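Local coordinates for protein glycosyl hydrolase, BNR repeat (Ralstonia eutropha, PDB 3B7F) that adopts a seven-bladed beta-propeller fold and may be a hydrolase, perhaps acting on glycosides as a sialidase-like protein, though its substrate is not established, at residues 21-26 with 349-354; 246-251 with 291-296. All coordinates share one frame; numbering follows the deposited sequence.

Contact 1 of 2, residues 21-26 with 349-354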
loop_
_atom_site.group_PDB
_atom_site.type_symbol
_atom_site.label_atom_id
_atom_site.label_comp_id
_atom_site.label_asym_id
_atom_site.label_seq_id
_atom_site.Cartn_x
_atom_site.Cartn_y
_atom_site.Cartn_z
ATOM N N GLY A 21 -9.601 -18.196 12.424
ATOM C CA GLY A 21 -10.447 -17.362 13.257
ATOM C C GLY A 21 -10.869 -16.014 12.649
ATOM O O GLY A 21 -10.806 -15.827 11.429
ATOM N N PRO A 22 -11.327 -15.075 13.505
ATOM C CA PRO A 22 -11.819 -13.797 13.041
ATOM C C PRO A 22 -10.781 -12.961 12.328
ATOM O O PRO A 22 -9.612 -12.992 12.694
ATOM C CB PRO A 22 -12.192 -13.077 14.349
ATOM C CG PRO A 22 -12.533 -14.144 15.279
ATOM C CD PRO A 22 -11.435 -15.161 14.979
ATOM N N VAL A 23 -11.231 -12.249 11.304
ATOM C CA VAL A 23 -10.425 -11.288 10.565
ATOM C C VAL A 23 -10.923 -9.883 10.923
ATOM O O VAL A 23 -12.116 -9.665 11.202
ATOM C CB VAL A 23 -10.507 -11.546 9.036
ATOM C CG1 VAL A 23 -9.848 -10.433 8.230
ATOM C CG2 VAL A 23 -9.862 -12.870 8.691
HETATM N N MSE A 24 -10.002 -8.930 10.911
HETATM C CA MSE A 24 -10.303 -7.555 11.140
HETATM C C MSE A 24 -9.802 -6.787 9.944
HETATM O O MSE A 24 -8.771 -7.128 9.403
HETATM C CB MSE A 24 -9.621 -7.070 12.409
HETATM C CG MSE A 24 -9.905 -5.592 12.728
HETATM SE SE MSE A 24 -9.478 -5.103 14.569
HETATM C CE MSE A 24 -10.977 -6.083 15.389
ATOM N N LEU A 25 -10.552 -5.768 9.525
ATOM C CA LEU A 25 -10.143 -4.869 8.439
ATOM C C LEU A 25 -10.103 -3.492 9.067
ATOM O O LEU A 25 -11.012 -3.140 9.764
ATOM C CB LEU A 25 -11.108 -4.892 7.251
ATOM C CG LEU A 25 -11.376 -6.234 6.568
ATOM C CD1 LEU A 25 -12.437 -6.011 5.509
ATOM C CD2 LEU A 25 -10.091 -6.876 5.967
ATOM N N LEU A 26 -9.024 -2.762 8.829
ATOM C CA LEU A 26 -8.755 -1.438 9.378
ATOM C C LEU A 26 -8.944 -0.505 8.208
ATOM O O LEU A 26 -8.133 -0.548 7.278
ATOM C CB LEU A 26 -7.313 -1.374 9.890
ATOM C CG LEU A 26 -6.770 -2.567 10.684
ATOM C CD1 LEU A 26 -5.280 -2.274 11.105
ATOM C CD2 LEU A 26 -7.650 -2.884 11.876
ATOM N N ASP A 349 -6.087 -11.504 3.609
ATOM C CA ASP A 349 -5.815 -12.173 4.889
ATOM C C ASP A 349 -4.856 -13.374 4.640
ATOM O O ASP A 349 -4.418 -13.582 3.509
ATOM C CB ASP A 349 -7.115 -12.539 5.616
ATOM C CG ASP A 349 -7.932 -13.609 4.916
ATOM O OD1 ASP A 349 -7.363 -14.590 4.396
ATOM O OD2 ASP A 349 -9.179 -13.469 4.918
ATOM N N ALA A 350 -4.532 -14.132 5.699
ATOM C CA ALA A 350 -3.646 -15.297 5.622
ATOM C C ALA A 350 -4.396 -16.581 5.970
ATOM O O ALA A 350 -3.789 -17.556 6.388
ATOM C CB ALA A 350 -2.415 -15.105 6.545
ATOM N N HIS A 351 -5.725 -16.585 5.801
ATOM C CA HIS A 351 -6.529 -17.784 6.038
ATOM C C HIS A 351 -6.383 -18.724 4.864
ATOM O O HIS A 351 -5.736 -18.387 3.874
ATOM C CB HIS A 351 -8.001 -17.419 6.261
ATOM C CG HIS A 351 -8.291 -16.884 7.624
ATOM N ND1 HIS A 351 -7.458 -15.990 8.263
ATOM C CD2 HIS A 351 -9.350 -17.071 8.442
ATOM C CE1 HIS A 351 -7.976 -15.681 9.439
ATOM N NE2 HIS A 351 -9.132 -16.313 9.565
ATOM N N ALA A 352 -6.960 -19.910 4.999
ATOM C CA ALA A 352 -6.995 -20.921 3.953
ATOM C C ALA A 352 -8.463 -21.229 3.671
ATOM O O ALA A 352 -9.146 -21.759 4.548
ATOM C CB ALA A 352 -6.255 -22.178 4.385
ATOM N N PRO A 353 -8.995 -20.822 2.495
ATOM C CA PRO A 353 -8.399 -20.068 1.410
ATOM C C PRO A 353 -8.213 -18.607 1.779
ATOM O O PRO A 353 -8.871 -18.103 2.665
ATOM C CB PRO A 353 -9.414 -20.177 0.279
ATOM C CG PRO A 353 -10.590 -20.692 0.821
ATOM C CD PRO A 353 -10.390 -21.156 2.211
ATOM N N VAL A 354 -7.300 -17.948 1.098
ATOM C CA VAL A 354 -7.021 -16.560 1.319
ATOM C C VAL A 354 -8.218 -15.711 0.884
ATOM O O VAL A 354 -8.811 -15.943 -0.166
ATOM C CB VAL A 354 -5.727 -16.127 0.582
ATOM C CG1 VAL A 354 -5.665 -14.612 0.461
ATOM C CG2 VAL A 354 -4.548 -16.670 1.318
#

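Contact 2 of 2, residues 246-251 with 291-296. With EDO (1,2-ethanediol), chain H.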
loop_
_atom_site.group_PDB
_atom_site.type_symbol
_atom_site.label_atom_id
_atom_site.label_comp_id
_atom_site.label_asym_id
_atom_site.label_seq_id
_atom_site.Cartn_x
_atom_site.Cartn_y
_atom_site.Cartn_z
ATOM N N ILE A 246 11.282 -12.071 -4.916
ATOM C CA ILE A 246 10.210 -11.683 -5.841
ATOM C C ILE A 246 9.451 -10.441 -5.366
ATOM O O ILE A 246 8.922 -10.408 -4.248
ATOM C CB ILE A 246 9.211 -12.853 -6.080
ATOM C CG1 ILE A 246 9.946 -14.190 -6.281
ATOM C CG2 ILE A 246 8.264 -12.531 -7.259
ATOM C CD1 ILE A 246 11.087 -14.191 -7.337
ATOM N N LEU A 247 9.436 -9.420 -6.223
ATOM C CA LEU A 247 8.711 -8.169 -6.016
ATOM C C LEU A 247 7.682 -8.012 -7.136
ATOM O O LEU A 247 7.920 -8.429 -8.272
ATOM C CB LEU A 247 9.635 -6.940 -6.014
ATOM C CG LEU A 247 10.446 -6.625 -4.745
ATOM C CD1 LEU A 247 11.260 -7.794 -4.296
ATOM C CD2 LEU A 247 11.348 -5.426 -4.999
ATOM N N TYR A 248 6.520 -7.472 -6.791
ATOM C CA TYR A 248 5.488 -7.150 -7.776
ATOM C C TYR A 248 5.145 -5.687 -7.620
ATOM O O TYR A 248 5.275 -5.129 -6.530
ATOM C CB TYR A 248 4.239 -8.000 -7.620
ATOM C CG TYR A 248 4.387 -9.473 -8.003
ATOM C CD1 TYR A 248 4.785 -10.417 -7.065
ATOM C CD2 TYR A 248 4.048 -9.926 -9.284
ATOM C CE1 TYR A 248 4.874 -11.765 -7.394
ATOM C CE2 TYR A 248 4.114 -11.277 -9.614
ATOM C CZ TYR A 248 4.542 -12.191 -8.660
ATOM O OH TYR A 248 4.641 -13.537 -8.953
ATOM N N GLN A 249 4.797 -5.026 -8.722
ATOM C CA GLN A 249 4.293 -3.664 -8.597
ATOM C C GLN A 249 3.181 -3.348 -9.579
ATOM O O GLN A 249 3.146 -3.886 -10.687
ATOM C CB GLN A 249 5.407 -2.593 -8.708
ATOM C CG GLN A 249 6.113 -2.488 -10.060
ATOM C CD GLN A 249 6.765 -1.150 -10.282
ATOM O OE1 GLN A 249 6.090 -0.134 -10.263
ATOM N NE2 GLN A 249 8.079 -1.140 -10.538
ATOM N N GLN A 250 2.259 -2.494 -9.130
ATOM C CA GLN A 250 1.261 -1.862 -9.981
ATOM C C GLN A 250 1.860 -0.474 -10.187
ATOM O O GLN A 250 2.104 0.245 -9.233
ATOM C CB GLN A 250 -0.111 -1.749 -9.318
ATOM C CG GLN A 250 -1.111 -0.983 -10.145
ATOM C CD GLN A 250 -1.482 -1.619 -11.496
ATOM O OE1 GLN A 250 -2.398 -2.443 -11.561
ATOM N NE2 GLN A 250 -0.843 -1.163 -12.586
ATOM N N ASN A 251 2.129 -0.132 -11.440
ATOM C CA ASN A 251 2.731 1.126 -11.831
ATOM C C ASN A 251 1.706 1.877 -12.675
ATOM O O ASN A 251 0.745 1.287 -13.213
ATOM C CB ASN A 251 4.014 0.802 -12.631
ATOM C CG ASN A 251 4.949 2.001 -12.866
ATOM O OD1 ASN A 251 4.746 2.767 -13.800
ATOM N ND2 ASN A 251 6.051 2.074 -12.099
ATOM N N ARG A 291 3.268 -16.910 -6.691
ATOM C CA ARG A 291 2.697 -16.862 -8.046
ATOM C C ARG A 291 1.316 -16.195 -8.111
ATOM O O ARG A 291 0.868 -15.857 -9.199
ATOM C CB ARG A 291 2.635 -18.275 -8.644
ATOM C CG ARG A 291 4.023 -18.870 -8.875
ATOM C CD ARG A 291 4.078 -20.362 -9.279
ATOM N NE ARG A 291 3.476 -20.740 -10.564
ATOM C CZ ARG A 291 3.985 -20.512 -11.786
ATOM N NH1 ARG A 291 5.098 -19.804 -11.972
ATOM N NH2 ARG A 291 3.330 -20.952 -12.862
ATOM N N THR A 292 0.670 -15.998 -6.954
ATOM C CA THR A 292 -0.679 -15.453 -6.885
ATOM C C THR A 292 -0.675 -13.996 -6.443
ATOM O O THR A 292 -0.137 -13.652 -5.387
ATOM C CB THR A 292 -1.590 -16.304 -6.000
ATOM O OG1 THR A 292 -1.673 -17.600 -6.581
ATOM C CG2 THR A 292 -3.023 -15.679 -5.892
ATOM N N VAL A 293 -1.283 -13.164 -7.285
ATOM C CA VAL A 293 -1.305 -11.708 -7.136
ATOM C C VAL A 293 -2.638 -11.222 -7.655
ATOM O O VAL A 293 -3.184 -11.821 -8.588
ATOM C CB VAL A 293 -0.091 -11.062 -7.912
ATOM C CG1 VAL A 293 -0.291 -9.602 -8.175
ATOM C CG2 VAL A 293 1.228 -11.304 -7.151
ATOM N N TRP A 294 -3.170 -10.171 -7.017
ATOM C CA TRP A 294 -4.436 -9.519 -7.378
ATOM C C TRP A 294 -4.199 -8.051 -7.694
ATOM O O TRP A 294 -3.409 -7.422 -7.003
ATOM C CB TRP A 294 -5.449 -9.573 -6.217
ATOM C CG TRP A 294 -5.927 -10.923 -5.897
ATOM C CD1 TRP A 294 -6.972 -11.547 -6.464
ATOM C CD2 TRP A 294 -5.368 -11.841 -4.951
ATOM N NE1 TRP A 294 -7.128 -12.784 -5.930
ATOM C CE2 TRP A 294 -6.141 -13.010 -5.014
ATOM C CE3 TRP A 294 -4.286 -11.787 -4.057
ATOM C CZ2 TRP A 294 -5.895 -14.123 -4.202
ATOM C CZ3 TRP A 294 -4.043 -12.883 -3.236
ATOM C CH2 TRP A 294 -4.852 -14.037 -3.312
ATOM N N VAL A 295 -4.891 -7.532 -8.722
ATOM C CA VAL A 295 -4.887 -6.123 -9.100
ATOM C C VAL A 295 -6.354 -5.631 -9.286
ATOM O O VAL A 295 -7.269 -6.426 -9.289
ATOM C CB VAL A 295 -4.015 -5.823 -10.390
ATOM C CG1 VAL A 295 -2.525 -6.113 -10.097
ATOM C CG2 VAL A 295 -4.530 -6.593 -11.673
ATOM N N PHE A 296 -6.550 -4.315 -9.359
ATOM C CA PHE A 296 -7.855 -3.709 -9.615
ATOM C C PHE A 296 -7.695 -2.693 -10.780
ATOM O O PHE A 296 -7.427 -1.505 -10.546
ATOM C CB PHE A 296 -8.451 -3.020 -8.401
ATOM C CG PHE A 296 -9.907 -2.642 -8.615
ATOM C CD1 PHE A 296 -10.268 -1.430 -9.219
ATOM C CD2 PHE A 296 -10.931 -3.554 -8.271
ATOM C CE1 PHE A 296 -11.625 -1.124 -9.432
ATOM C CE2 PHE A 296 -12.262 -3.251 -8.482
ATOM C CZ PHE A 296 -12.618 -2.037 -9.055
HETATM C C1 EDO H . -3.307 -21.291 -4.378
HETATM O O1 EDO H . -2.017 -20.803 -3.972
HETATM C C2 EDO H . -4.211 -20.186 -4.950
HETATM O O2 EDO H . -3.665 -19.458 -6.079
HETATM O O HOH W 1 -4.391 -2.501 -9.640
#

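Contact 1 of 2, residues 21-26 with 349-354
Asp-349, whose OD2 lies 3.9 Å from CG2 of Val-23, has that same oxygen gripped twice from outside the contact, by a salt bridge from Arg-42 NH1 and a hydrogen bond with Tyr-357 OH. Asp-349 OD1 closes an Asx turn by accepting His-351 N at 2.9 Å, the donor coming from above the carboxylate plane, and also receives Gly-355 N. A short acidic side chain suits this place: it fixes the loop and meets the positive charge of Arg-42.

The turn presents His-351 to residues 21-23. His-351 NE2 donates to Gly-21 O at 2.6 Å in a nearly straight bond (166°); the acceptor lies close to the ring plane, while the donor is tilted 28° from the carbonyl plane. Gly-21 has a positive phi of 86°, a conformation easily taken without a side chain. The same imidazole offers a face to Val-23, whose CG2, anti to the carbonyl carbon, makes a CH-pi contact 3.8 Å from the His-351 ring centroid and is offset toward the rim. Histidine thus serves both a carbonyl and a methyl.

The contact joins the hairpin loop between strands 346-348 and 356-359 to the residues leading into strand 24-29, which lies between strands 32-38 and 385-391; Val-23 also packs on Tyr-357 and on Trp-45 of strand 45-51.

Contact 2 of 2, residues 246-251 with 291-296
Val-293 sets its CG2 squarely over the ring of Tyr-248, joining two successive blades of the seven-bladed beta-propeller through the second strand of each. The methyl stands 3.5 Å from the Tyr-248 ring centroid and only 3° off the normal, a CH-pi contact centred so well that every ring carbon is almost equally near. Placing CG2 anti to the carbonyl carbon of Val-293 points this methyl at the ring, and the two side chains meet at a slant. Valine fits because its branch carries a compact methyl to the ring close to the strand; tyrosine adds a polar end to the broad face, its OH hydrogen-bonded to Pro-290 O just before Arg-291, whose CA lies 4.0 Å from Tyr-248 OH.

Two residues further along, Gln-250 and Val-295 cross at about a right angle, with OE1 of Gln-250 3.9 Å from CB of Val-295. A bend at chi2 (64°) turns the Gln-250 amide, whose NE2 donates to Asn-251 O at 3.0 Å and is hydrogen-bonded to Asp-278 O. With no direct hydrogen bond between the segments, glutamine's length and two-sided amide serve a bridge: one water donates to Gln-250 OE1 at 2.8 Å and accepts from Phe-296 N at 2.8 Å.

How the contacts relate
Both contacts are buried joints between blades, and both lay a valine methyl over a ring; they differ in the polar part. Contact 2, its centre about 11 Å from the centre of the chain, sets strand against strand and pairs polar groups through water. Contact 1, its centre about 17 Å from that point, ties a loop to the approach to a strand by a direct hydrogen bond, beside a salt bridge from Asp-349 to Arg-42. It also stands at the ring closure, where the N-terminal strands and strand 385-391 share one blade. The blade containing 291-296 precedes that containing 349-354: Val-354 CG1 packs on Trp-294 CH2 at 3.9 Å, and Arg-288 reaches the carbonyls of Ala-350 and His-351.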